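Local coordinates for protein multisubunit Na+/H+ antiporter, A subunit (Anoxybacillus flavithermus, PDB 6Z16) that probably exchanges sodium ions for protons across the cell membrane, as the A subunit of a multisubunit Mrp-type antiporter complex related to respiratory complex I, at residues F410-A421 with F464-F475. Numbering follows the deposited sequence.
Sequences FTIALIGSLSMA and FLYSALLVSRTF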
loop_
_atom_site.group_PDB
_atom_site.type_symbol
_atom_site.label_atom_id
_atom_site.label_comp_id
_atom_site.label_asym_id
_atom_site.label_seq_id
_atom_site.Cartn_x
_atom_site.Cartn_y
_atom_site.Cartn_z
ATOM N N PHE A 410 -19.885 -57.113 -111.328
ATOM C CA PHE A 410 -19.212 -56.716 -112.560
ATOM C C PHE A 410 -20.084 -55.790 -113.393
ATOM O O PHE A 410 -19.581 -54.822 -113.974
ATOM C CB PHE A 410 -18.811 -57.942 -113.380
ATOM C CG PHE A 410 -18.326 -57.608 -114.754
ATOM C CD1 PHE A 410 -17.121 -56.957 -114.936
ATOM C CD2 PHE A 410 -19.080 -57.943 -115.867
ATOM C CE1 PHE A 410 -16.674 -56.639 -116.199
ATOM C CE2 PHE A 410 -18.641 -57.631 -117.133
ATOM C CZ PHE A 410 -17.436 -56.974 -117.299
ATOM N N THR A 411 -21.385 -56.081 -113.473
ATOM C CA THR A 411 -22.306 -55.197 -114.184
ATOM C C THR A 411 -22.370 -53.824 -113.526
ATOM O O THR A 411 -22.315 -52.793 -114.213
ATOM C CB THR A 411 -23.695 -55.831 -114.236
ATOM O OG1 THR A 411 -23.613 -57.105 -114.882
ATOM C CG2 THR A 411 -24.661 -54.947 -115.002
ATOM N N ILE A 412 -22.435 -53.798 -112.190
ATOM C CA ILE A 412 -22.500 -52.534 -111.454
ATOM C C ILE A 412 -21.211 -51.735 -111.627
ATOM O O ILE A 412 -21.243 -50.518 -111.862
ATOM C CB ILE A 412 -22.798 -52.800 -109.968
ATOM C CG1 ILE A 412 -24.121 -53.540 -109.810
ATOM C CG2 ILE A 412 -22.880 -51.497 -109.200
ATOM C CD1 ILE A 412 -24.312 -54.136 -108.441
ATOM N N ALA A 413 -20.060 -52.413 -111.551
ATOM C CA ALA A 413 -18.772 -51.749 -111.705
ATOM C C ALA A 413 -18.577 -51.232 -113.121
ATOM O O ALA A 413 -18.020 -50.147 -113.313
ATOM C CB ALA A 413 -17.641 -52.703 -111.332
ATOM N N LEU A 414 -19.043 -51.988 -114.119
ATOM C CA LEU A 414 -18.928 -51.548 -115.502
ATOM C C LEU A 414 -19.791 -50.322 -115.763
ATOM O O LEU A 414 -19.334 -49.376 -116.412
ATOM C CB LEU A 414 -19.301 -52.693 -116.442
ATOM C CG LEU A 414 -19.118 -52.476 -117.942
ATOM C CD1 LEU A 414 -17.657 -52.253 -118.266
ATOM C CD2 LEU A 414 -19.654 -53.666 -118.709
ATOM N N ILE A 415 -21.015 -50.298 -115.220
ATOM C CA ILE A 415 -21.883 -49.127 -115.363
ATOM C C ILE A 415 -21.269 -47.903 -114.688
ATOM O O ILE A 415 -21.216 -46.813 -115.277
ATOM C CB ILE A 415 -23.288 -49.436 -114.814
ATOM C CG1 ILE A 415 -24.003 -50.442 -115.709
ATOM C CG2 ILE A 415 -24.121 -48.181 -114.684
ATOM C CD1 ILE A 415 -25.285 -50.962 -115.119
ATOM N N GLY A 416 -20.746 -48.077 -113.470
ATOM C CA GLY A 416 -20.148 -46.955 -112.760
ATOM C C GLY A 416 -18.882 -46.429 -113.412
ATOM O O GLY A 416 -18.673 -45.217 -113.486
ATOM N N SER A 417 -18.045 -47.325 -113.938
ATOM C CA SER A 417 -16.803 -46.893 -114.571
ATOM C C SER A 417 -17.056 -46.225 -115.917
ATOM O O SER A 417 -16.387 -45.241 -116.254
ATOM C CB SER A 417 -15.871 -48.080 -114.748
ATOM O OG SER A 417 -16.419 -48.978 -115.690
ATOM N N LEU A 418 -18.005 -46.741 -116.709
ATOM C CA LEU A 418 -18.301 -46.078 -117.974
ATOM C C LEU A 418 -19.028 -44.759 -117.751
ATOM O O LEU A 418 -18.911 -43.846 -118.573
ATOM C CB LEU A 418 -19.119 -46.987 -118.893
ATOM C CG LEU A 418 -18.532 -48.332 -119.353
ATOM C CD1 LEU A 418 -19.494 -49.061 -120.272
ATOM C CD2 LEU A 418 -17.152 -48.241 -119.963
ATOM N N SER A 419 -19.771 -44.630 -116.648
ATOM C CA SER A 419 -20.344 -43.332 -116.312
ATOM C C SER A 419 -19.286 -42.363 -115.808
ATOM O O SER A 419 -19.415 -41.150 -115.997
ATOM C CB SER A 419 -21.438 -43.498 -115.267
ATOM O OG SER A 419 -21.914 -42.234 -114.851
ATOM N N MET A 420 -18.247 -42.875 -115.150
ATOM C CA MET A 420 -17.174 -42.017 -114.670
ATOM C C MET A 420 -16.274 -41.557 -115.808
ATOM O O MET A 420 -15.763 -40.432 -115.775
ATOM C CB MET A 420 -16.380 -42.764 -113.595
ATOM C CG MET A 420 -15.272 -41.983 -112.927
ATOM S SD MET A 420 -14.594 -42.880 -111.521
ATOM C CE MET A 420 -13.765 -44.241 -112.331
ATOM N N ALA A 421 -16.093 -42.395 -116.832
ATOM C CA ALA A 421 -15.207 -42.040 -117.936
ATOM C C ALA A 421 -15.796 -40.948 -118.820
ATOM O O ALA A 421 -15.045 -40.160 -119.402
ATOM C CB ALA A 421 -14.887 -43.277 -118.773
ATOM N N PHE A 464 -9.945 -41.430 -118.439
ATOM C CA PHE A 464 -10.350 -42.665 -119.101
ATOM C C PHE A 464 -9.385 -43.778 -118.770
ATOM O O PHE A 464 -9.824 -44.880 -118.403
ATOM C CB PHE A 464 -10.428 -42.458 -120.612
ATOM C CG PHE A 464 -10.905 -43.667 -121.364
ATOM C CD1 PHE A 464 -12.251 -43.983 -121.413
ATOM C CD2 PHE A 464 -10.004 -44.496 -122.015
ATOM C CE1 PHE A 464 -12.689 -45.098 -122.105
ATOM C CE2 PHE A 464 -10.434 -45.612 -122.702
ATOM C CZ PHE A 464 -11.778 -45.912 -122.747
ATOM N N LEU A 465 -8.092 -43.415 -118.666
ATOM C CA LEU A 465 -7.025 -44.390 -118.490
ATOM C C LEU A 465 -7.235 -45.196 -117.226
ATOM O O LEU A 465 -7.454 -46.415 -117.308
ATOM C CB LEU A 465 -5.667 -43.697 -118.468
ATOM C CG LEU A 465 -4.501 -44.661 -118.269
ATOM C CD1 LEU A 465 -4.456 -45.684 -119.384
ATOM C CD2 LEU A 465 -3.196 -43.898 -118.198
ATOM N N TYR A 466 -7.381 -44.506 -116.078
ATOM C CA TYR A 466 -7.441 -45.277 -114.840
ATOM C C TYR A 466 -8.751 -46.024 -114.750
ATOM O O TYR A 466 -8.751 -47.201 -114.362
ATOM C CB TYR A 466 -7.207 -44.415 -113.591
ATOM C CG TYR A 466 -8.172 -43.281 -113.302
ATOM C CD1 TYR A 466 -7.848 -41.977 -113.624
ATOM C CD2 TYR A 466 -9.393 -43.509 -112.677
ATOM C CE1 TYR A 466 -8.702 -40.939 -113.326
ATOM C CE2 TYR A 466 -10.265 -42.480 -112.419
ATOM C CZ TYR A 466 -9.915 -41.199 -112.746
ATOM O OH TYR A 466 -10.779 -40.170 -112.472
ATOM N N SER A 467 -9.819 -45.416 -115.290
ATOM C CA SER A 467 -11.127 -46.044 -115.235
ATOM C C SER A 467 -11.126 -47.304 -116.070
ATOM O O SER A 467 -11.532 -48.367 -115.577
ATOM C CB SER A 467 -12.202 -45.066 -115.699
ATOM O OG SER A 467 -12.010 -44.726 -117.055
ATOM N N ALA A 468 -10.502 -47.229 -117.256
ATOM C CA ALA A 468 -10.380 -48.406 -118.104
ATOM C C ALA A 468 -9.543 -49.451 -117.401
ATOM O O ALA A 468 -10.006 -50.584 -117.185
ATOM C CB ALA A 468 -9.765 -48.032 -119.449
ATOM N N LEU A 469 -8.404 -48.999 -116.850
ATOM C CA LEU A 469 -7.470 -49.878 -116.167
ATOM C C LEU A 469 -8.134 -50.528 -114.978
ATOM O O LEU A 469 -7.944 -51.737 -114.770
ATOM C CB LEU A 469 -6.229 -49.087 -115.744
ATOM C CG LEU A 469 -4.973 -49.796 -115.236
ATOM C CD1 LEU A 469 -3.764 -49.008 -115.684
ATOM C CD2 LEU A 469 -4.959 -49.925 -113.717
ATOM N N LEU A 470 -9.044 -49.775 -114.328
ATOM C CA LEU A 470 -9.799 -50.246 -113.175
ATOM C C LEU A 470 -10.506 -51.541 -113.516
ATOM O O LEU A 470 -10.085 -52.620 -113.069
ATOM C CB LEU A 470 -10.808 -49.173 -112.758
ATOM C CG LEU A 470 -11.523 -49.296 -111.422
ATOM C CD1 LEU A 470 -10.496 -49.104 -110.350
ATOM C CD2 LEU A 470 -12.627 -48.264 -111.292
ATOM N N VAL A 471 -11.414 -51.466 -114.497
ATOM C CA VAL A 471 -12.180 -52.644 -114.882
ATOM C C VAL A 471 -11.264 -53.663 -115.524
ATOM O O VAL A 471 -11.297 -54.852 -115.178
ATOM C CB VAL A 471 -13.339 -52.243 -115.807
ATOM C CG1 VAL A 471 -14.035 -53.465 -116.352
ATOM C CG2 VAL A 471 -14.319 -51.416 -115.039
ATOM N N SER A 472 -10.298 -53.184 -116.302
ATOM C CA SER A 472 -9.521 -54.130 -117.071
ATOM C C SER A 472 -8.437 -54.775 -116.238
ATOM O O SER A 472 -7.741 -55.663 -116.741
ATOM C CB SER A 472 -8.926 -53.462 -118.307
ATOM O OG SER A 472 -8.144 -54.382 -119.047
ATOM N N ARG A 473 -8.284 -54.374 -114.975
ATOM C CA ARG A 473 -7.412 -55.132 -114.097
ATOM C C ARG A 473 -8.141 -55.573 -112.839
ATOM O O ARG A 473 -7.493 -55.959 -111.860
ATOM C CB ARG A 473 -6.135 -54.334 -113.789
ATOM C CG ARG A 473 -5.266 -54.170 -115.047
ATOM C CD ARG A 473 -3.976 -53.379 -114.905
ATOM N NE ARG A 473 -2.948 -54.066 -114.134
ATOM C CZ ARG A 473 -2.401 -53.575 -113.030
ATOM N NH1 ARG A 473 -1.469 -54.264 -112.387
ATOM N NH2 ARG A 473 -2.762 -52.374 -112.594
ATOM N N THR A 474 -9.477 -55.564 -112.856
ATOM C CA THR A 474 -10.257 -56.085 -111.738
ATOM C C THR A 474 -10.981 -57.377 -112.074
ATOM O O THR A 474 -11.003 -58.300 -111.259
ATOM C CB THR A 474 -11.278 -55.038 -111.272
ATOM O OG1 THR A 474 -10.599 -53.806 -111.014
ATOM C CG2 THR A 474 -11.969 -55.470 -109.993
ATOM N N PHE A 475 -11.546 -57.478 -113.274
ATOM C CA PHE A 475 -12.394 -58.599 -113.637
ATOM C C PHE A 475 -11.885 -59.418 -114.812
ATOM O O PHE A 475 -12.330 -60.557 -114.979
ATOM C CB PHE A 475 -13.807 -58.101 -113.970
ATOM C CG PHE A 475 -14.496 -57.433 -112.822
ATOM C CD1 PHE A 475 -15.082 -58.188 -111.820
ATOM C CD2 PHE A 475 -14.566 -56.048 -112.749
ATOM C CE1 PHE A 475 -15.721 -57.577 -110.762
ATOM C CE2 PHE A 475 -15.207 -55.434 -111.693
ATOM C CZ PHE A 475 -15.783 -56.201 -110.700
#
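Helix 410-421 packs against 464-475 from Phe410 beside Phe475 to Ala421 beside Phe464, an antiparallel transmembrane helix pair in the antiporter-like fold shared with complex I. The axes run at 169° and approach to 9.3 Å. CA separations shrink from 7.2 Å at Phe410-Phe475 to 5.0 Å at Ala421-Phe464, so the backbones come closer toward Ala421, whose CB lies by Ser467 OG. Midway, the knob-into-hole criterion is met by Val471, seated among Phe410, Ala413, Leu414 and Ser417. Its two methyls divide the work: CG1, anti to the backbone N, faces Phe410 and Leu414, whereas CG2 lies against the hydroxyl and CB of Ser417. That hydroxyl has Ala413 O and Leu414 O of its own helix within hydrogen-bonding distance. Met420, bent at its last torsion (chi3 69°), brings CE against both Tyr466 and Ser467, 3.9 Å from Tyr466 CE2; helix 323-347 adjoins both Met420 and Tyr466. Past the helix end at Ser472, the chain places Phe475 so that the edge of Phe410 meets its ring face in an edge-to-face (T-shaped) pair, centroids 5.1 Å apart and planes at 69°. Thr474 CG2 lies over the opposite face of the Phe475 ring, toward the rim. An alanine in place of Phe475 would probably open a gap beside Phe410 and Ala413, depriving the Phe410 edge of its aromatic partner. Besides the ring edge, the Phe410 backbone contributes a CH-pi contact, its CA standing 4.2 Å from the Phe475 ring centroid, while Ala413 CB touches Phe475 CE2 at 3.7 Å.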